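Local coordinates for protein gamma-D-glutamyl-L-lysine dipeptidyl-peptidase (Bacillus cereus ATCC 10987, PDB 3H41) that probably cleaves gamma-D-glutamyl-L-lysine bonds in murein peptides, releasing the dipeptide L-Ala-gamma-D-Glu during degradation of the bacterial cell wall, at residues E94-W99 with I231-G236; I229-P232 with P237-R240. One frame throughout, in Å; residues are numbered along the deposited sequence. Where two conformers were deposited one is given.

Interaction 1: E94-W99 with I231-G236. With DGL (D-glutamic acid), chain C; ALA (alanine), chain B.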
loop_
_atom_site.group_PDB
_atom_site.type_symbol
_atom_site.label_atom_id
_atom_site.label_comp_id
_atom_site.label_asym_id
_atom_site.label_seq_id
_atom_site.Cartn_x
_atom_site.Cartn_y
_atom_site.Cartn_z
ATOM N N GLU A 94 -14.842 -2.822 -9.742
ATOM C CA GLU A 94 -14.220 -4.100 -9.369
ATOM C C GLU A 94 -12.843 -3.957 -8.724
ATOM O O GLU A 94 -12.425 -4.807 -7.950
ATOM C CB GLU A 94 -14.082 -5.010 -10.585
ATOM C CG GLU A 94 -13.724 -6.454 -10.204
ATOM C CD GLU A 94 -13.909 -7.455 -11.346
ATOM O OE1 GLU A 94 -14.309 -7.046 -12.467
ATOM O OE2 GLU A 94 -13.647 -8.655 -11.107
ATOM N N GLY A 95 -12.125 -2.898 -9.059
ATOM C CA GLY A 95 -10.777 -2.724 -8.530
ATOM C C GLY A 95 -10.038 -1.571 -9.184
ATOM O O GLY A 95 -10.539 -0.955 -10.129
ATOM N N TYR A 96 -8.830 -1.320 -8.688
ATOM C CA TYR A 96 -8.006 -0.208 -9.147
ATOM C C TYR A 96 -7.298 -0.602 -10.412
ATOM O O TYR A 96 -6.595 -1.612 -10.444
ATOM C CB TYR A 96 -6.978 0.235 -8.072
ATOM C CG TYR A 96 -6.640 1.696 -8.227
ATOM C CD1 TYR A 96 -5.796 2.116 -9.234
ATOM C CD2 TYR A 96 -7.204 2.671 -7.403
ATOM C CE1 TYR A 96 -5.504 3.424 -9.404
ATOM C CE2 TYR A 96 -6.912 4.018 -7.587
ATOM C CZ TYR A 96 -6.053 4.381 -8.607
ATOM O OH TYR A 96 -5.721 5.687 -8.877
ATOM N N PRO A 97 -7.484 0.182 -11.480
ATOM C CA PRO A 97 -6.941 -0.221 -12.762
ATOM C C PRO A 97 -5.498 0.205 -13.003
ATOM O O PRO A 97 -5.051 1.243 -12.515
ATOM C CB PRO A 97 -7.857 0.473 -13.732
ATOM C CG PRO A 97 -8.134 1.765 -13.060
ATOM C CD PRO A 97 -8.338 1.376 -11.611
ATOM N N GLY A 98 -4.788 -0.600 -13.771
ATOM C CA GLY A 98 -3.491 -0.215 -14.277
ATOM C C GLY A 98 -2.774 -1.346 -14.972
ATOM O O GLY A 98 -3.223 -2.454 -14.951
ATOM N N TRP A 99 -1.632 -1.030 -15.562
ATOM C CA TRP A 99 -0.860 -1.963 -16.375
ATOM C C TRP A 99 0.384 -2.439 -15.644
ATOM O O TRP A 99 1.089 -1.651 -14.975
ATOM C CB TRP A 99 -0.461 -1.290 -17.696
ATOM C CG TRP A 99 -1.608 -0.969 -18.581
ATOM C CD1 TRP A 99 -2.378 0.153 -18.567
ATOM C CD2 TRP A 99 -2.091 -1.779 -19.671
ATOM N NE1 TRP A 99 -3.349 0.066 -19.557
ATOM C CE2 TRP A 99 -3.183 -1.102 -20.250
ATOM C CE3 TRP A 99 -1.716 -3.019 -20.187
ATOM C CZ2 TRP A 99 -3.895 -1.615 -21.337
ATOM C CZ3 TRP A 99 -2.431 -3.535 -21.271
ATOM C CH2 TRP A 99 -3.502 -2.835 -21.832
ATOM N N ILE A 231 -10.485 1.925 3.034
ATOM C CA ILE A 231 -10.825 3.266 2.577
ATOM C C ILE A 231 -10.353 3.346 1.120
ATOM O O ILE A 231 -9.603 2.512 0.696
ATOM C CB ILE A 231 -10.195 4.373 3.489
ATOM C CG1 ILE A 231 -8.688 4.554 3.233
ATOM C CG2 ILE A 231 -10.415 4.023 4.964
ATOM C CD1 ILE A 231 -8.004 5.630 4.130
ATOM N N PRO A 232 -10.828 4.328 0.343
ATOM C CA PRO A 232 -10.400 4.442 -1.055
ATOM C C PRO A 232 -8.888 4.605 -1.182
ATOM O O PRO A 232 -8.235 5.100 -0.263
ATOM C CB PRO A 232 -11.133 5.690 -1.563
ATOM C CG PRO A 232 -12.313 5.824 -0.646
ATOM C CD PRO A 232 -11.834 5.335 0.700
ATOM N N ARG A 233 -8.344 4.168 -2.302
ATOM C CA ARG A 233 -6.929 4.295 -2.557
ATOM C C ARG A 233 -6.433 5.745 -2.674
ATOM O O ARG A 233 -5.360 6.056 -2.178
ATOM C CB ARG A 233 -6.553 3.512 -3.819
ATOM C CG ARG A 233 -5.166 3.753 -4.356
ATOM C CD ARG A 233 -4.164 3.290 -3.432
ATOM N NE ARG A 233 -2.763 3.557 -3.821
ATOM C CZ ARG A 233 -2.103 4.705 -3.675
ATOM N NH1 ARG A 233 -2.708 5.813 -3.292
ATOM N NH2 ARG A 233 -0.811 4.741 -3.943
ATOM N N ASP A 234 -7.202 6.610 -3.343
ATOM C CA ASP A 234 -6.741 7.956 -3.674
ATOM C C ASP A 234 -7.274 9.043 -2.723
ATOM O O ASP A 234 -8.298 8.879 -2.046
ATOM C CB ASP A 234 -7.103 8.284 -5.128
ATOM C CG ASP A 234 -6.295 7.475 -6.155
ATOM O OD1 ASP A 234 -5.218 6.989 -5.836
ATOM O OD2 ASP A 234 -6.747 7.325 -7.304
ATOM N N SER A 235 -6.593 10.184 -2.698
ATOM C CA SER A 235 -6.905 11.236 -1.720
ATOM C C SER A 235 -8.275 11.907 -1.970
ATOM O O SER A 235 -9.000 12.254 -1.000
ATOM C CB SER A 235 -5.793 12.289 -1.676
ATOM O OG SER A 235 -5.765 13.082 -2.851
ATOM N N GLY A 236 -8.661 12.062 -3.236
ATOM C CA GLY A 236 -9.927 12.713 -3.564
ATOM C C GLY A 236 -11.101 11.904 -3.012
ATOM O O GLY A 236 -11.922 12.415 -2.223
HETATM N N DGL C . -1.959 9.602 -5.691
HETATM C CA DGL C . -2.289 10.984 -5.336
HETATM C C DGL C . -3.692 11.099 -4.818
HETATM O O DGL C . -4.342 12.146 -4.939
HETATM C CB DGL C . -1.292 11.508 -4.290
HETATM C CG DGL C . -1.446 13.007 -3.966
HETATM C CD DGL C . -1.599 13.933 -5.171
HETATM O OE1 DGL C . -0.618 14.638 -5.468
HETATM O OE2 DGL C . -2.688 14.017 -5.804
HETATM O OXT DGL C . -4.200 10.153 -4.202
HETATM N N ALA B . -3.269 6.785 -7.675
HETATM C CA ALA B . -2.120 7.598 -7.076
HETATM C C ALA B . -2.597 8.993 -6.692
HETATM O O ALA B . -3.535 9.524 -7.303
HETATM C CB ALA B . -0.967 7.722 -8.068
#

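Interaction 2: I229-P232 with P237-R240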
loop_
_atom_site.group_PDB
_atom_site.type_symbol
_atom_site.label_atom_id
_atom_site.label_comp_id
_atom_site.label_asym_id
_atom_site.label_seq_id
_atom_site.Cartn_x
_atom_site.Cartn_y
_atom_site.Cartn_z
ATOM N N ILE A 229 -9.991 -1.677 8.064
ATOM C CA ILE A 229 -10.895 -0.627 7.513
ATOM C C ILE A 229 -10.426 -0.256 6.109
ATOM O O ILE A 229 -9.349 0.303 5.929
ATOM C CB ILE A 229 -10.942 0.604 8.428
ATOM C CG1 ILE A 229 -11.402 0.205 9.827
ATOM C CG2 ILE A 229 -11.845 1.691 7.803
ATOM C CD1 ILE A 229 -11.460 1.324 10.811
ATOM N N THR A 230 -11.224 -0.605 5.106
ATOM C CA THR A 230 -10.844 -0.365 3.725
ATOM C C THR A 230 -11.398 0.994 3.318
ATOM O O THR A 230 -12.617 1.202 3.356
ATOM C CB THR A 230 -11.395 -1.461 2.824
ATOM O OG1 THR A 230 -10.836 -2.709 3.250
ATOM C CG2 THR A 230 -10.993 -1.188 1.377
ATOM N N ILE A 231 -10.485 1.925 3.034
ATOM C CA ILE A 231 -10.825 3.266 2.577
ATOM C C ILE A 231 -10.353 3.346 1.120
ATOM O O ILE A 231 -9.603 2.512 0.696
ATOM C CB ILE A 231 -10.195 4.373 3.489
ATOM C CG1 ILE A 231 -8.688 4.554 3.233
ATOM C CG2 ILE A 231 -10.415 4.023 4.964
ATOM C CD1 ILE A 231 -8.004 5.630 4.130
ATOM N N PRO A 232 -10.828 4.328 0.343
ATOM C CA PRO A 232 -10.400 4.442 -1.055
ATOM C C PRO A 232 -8.888 4.605 -1.182
ATOM O O PRO A 232 -8.235 5.100 -0.263
ATOM C CB PRO A 232 -11.133 5.690 -1.563
ATOM C CG PRO A 232 -12.313 5.824 -0.646
ATOM C CD PRO A 232 -11.834 5.335 0.700
ATOM N N PRO A 237 -11.181 10.626 -3.414
ATOM C CA PRO A 237 -12.180 9.713 -2.850
ATOM C C PRO A 237 -12.097 9.553 -1.339
ATOM O O PRO A 237 -13.130 9.530 -0.640
ATOM C CB PRO A 237 -11.879 8.407 -3.573
ATOM C CG PRO A 237 -11.327 8.881 -4.936
ATOM C CD PRO A 237 -10.487 10.043 -4.576
ATOM N N GLN A 238 -10.884 9.481 -0.801
ATOM C CA GLN A 238 -10.767 9.448 0.659
ATOM C C GLN A 238 -11.464 10.647 1.306
ATOM O O GLN A 238 -12.069 10.540 2.396
ATOM C CB GLN A 238 -9.308 9.419 1.089
ATOM C CG GLN A 238 -8.635 8.073 0.961
ATOM C CD GLN A 238 -7.201 8.059 1.460
ATOM O OE1 GLN A 238 -6.803 8.871 2.303
ATOM N NE2 GLN A 238 -6.394 7.095 0.937
ATOM N N SER A 239 -11.381 11.794 0.650
ATOM C CA SER A 239 -11.927 13.023 1.206
ATOM C C SER A 239 -13.474 13.060 1.216
ATOM O O SER A 239 -14.056 13.956 1.839
ATOM C CB SER A 239 -11.402 14.250 0.418
ATOM O OG SER A 239 -12.121 14.460 -0.792
ATOM N N ARG A 240 -14.105 12.147 0.484
ATOM C CA ARG A 240 -15.580 12.085 0.309
ATOM C C ARG A 240 -16.171 10.778 0.882
ATOM O O ARG A 240 -17.347 10.504 0.715
ATOM C CB ARG A 240 -15.982 12.212 -1.166
ATOM C CG ARG A 240 -15.729 13.607 -1.793
ATOM C CD ARG A 240 -15.995 14.699 -0.784
ATOM N NE ARG A 240 -16.162 16.020 -1.374
ATOM C CZ ARG A 240 -15.229 16.971 -1.422
ATOM N NH1 ARG A 240 -13.998 16.770 -0.956
ATOM N NH2 ARG A 240 -15.540 18.142 -1.969
#

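Interaction 1: E94-W99 with I231-G236
Y96 and D234 meet at the end of the phenol, with the ring and carboxylate planes turned 84° apart, nearly perpendicular. The carboxylate oxygen OD2 of D234 lies at the ring edge, close to its plane, and accepts a very short hydrogen bond of 2.5 Å from Y96 OH. D234 OD1 takes a hydrogen bond from N of the bound alanine, 2.7 Å away. That alanine N also sits 2.9 Å from Y96 OH, so phenol, carboxylate and ligand amine form a compact cluster; the carboxylate would probably stabilise a positively charged amine. The carbonyl O of E61 takes a further hydrogen bond from the alanine.

R233 meets Y96 through the aliphatic part of its side chain. R233 CG rests 3.7 Å from Y96 CE2, and CB makes a similar contact with CD2. Beyond CG the arginine bends at chi2 (65°), and the guanidinium reaches past the tyrosine, its plane 40° from the ring, to place one face near CA of the bound alanine. Its nitrogens are held chiefly by T209, D215 and T62. R233 NH1 and D234 OD1 are 3.8 Å apart, a long charge pairing in which no N-H points at the oxygen.

Just past D234, at the start of helix 235-238, the backbone N of S235 gives a 2.8 Å hydrogen bond to OXT of the bound D-glutamate. A bond from S235 OG to the ligand atom O is doubtful, because S235 was modelled in two conformers. Y96 comes from the N-terminal SH3-type domain, D234 and S235 from the NlpC/P60 peptidase. Together they form part of the interdomain substrate pocket of this C40 cysteine peptidase, gripping the L-Ala-gamma-D-Glu product at its amino end and its alpha-carboxylate.

Interaction 2: I229-P232 with P237-R240
Q238 reaches back across the five residues between them to P232, so that the loop leading into helix 235-238 of the NlpC/P60 peptidase domain is tied to the helix it precedes. The tie is a hydrogen bond from NE2 of Q238 to O of P232, 3.0 Å long and moderately bent (147° at the hydrogen). The donor sits 22° out of the carbonyl plane. CG of Q238 also comes close to P232 O, at 3.2 Å. Although the CB of Q238 does not head straight for the loop, chi1 of -78° sets CG beside the backbone N and the chain then runs extended, bringing the amide to P232.

I231 packs against that amide. Its end carbon, I231 CD1, comes within 3.7 Å of Q238 CD and touches both the oxygen and nitrogen branches. The two prolines meet at their CB atoms, P232 against P237, while CG of P232 lies against the carbonyl group of P237.

Further out, both ends of the Q238 amide have additional partners. OE1 is hydrogen-bonded to T220 OG1 on helix 218-225, and NE2 also serves the carbonyl O of S217, a substrate-binding residue. Donor and acceptor ends are thus each committed, which fixes the rotation of the amide in this buried place. L255 touches both I231 and Q238, and Y309 touches I231 while its OH donates a hydrogen bond to the backbone O of Q238. The carbonyl O of I231 is held by H221 ND1. At the proline pair the fit is tight: P232 CB and P237 CB are 3.5 Å apart, closer than usual for two carbons.

In the fold
From the N terminus, the chain reaches 94-99 at the edge strand of the five-stranded sheet in the SH3 region. It then runs through the second SH3-like sheet and helices 189-197 and 218-225 before 231-236 returns to close interaction 1, with 131 residues between. Interaction 2 is local: four residues separate 229-232 from 237-240 as the chain turns through helix 235-238. The two closures follow one another along the chain, interaction 2 beginning on the stretch where interaction 1 ends. I231 and P232 belong to both. Interaction 1 joins two domains at the substrate; interaction 2 ties the loop before helix 235-238 to that helix.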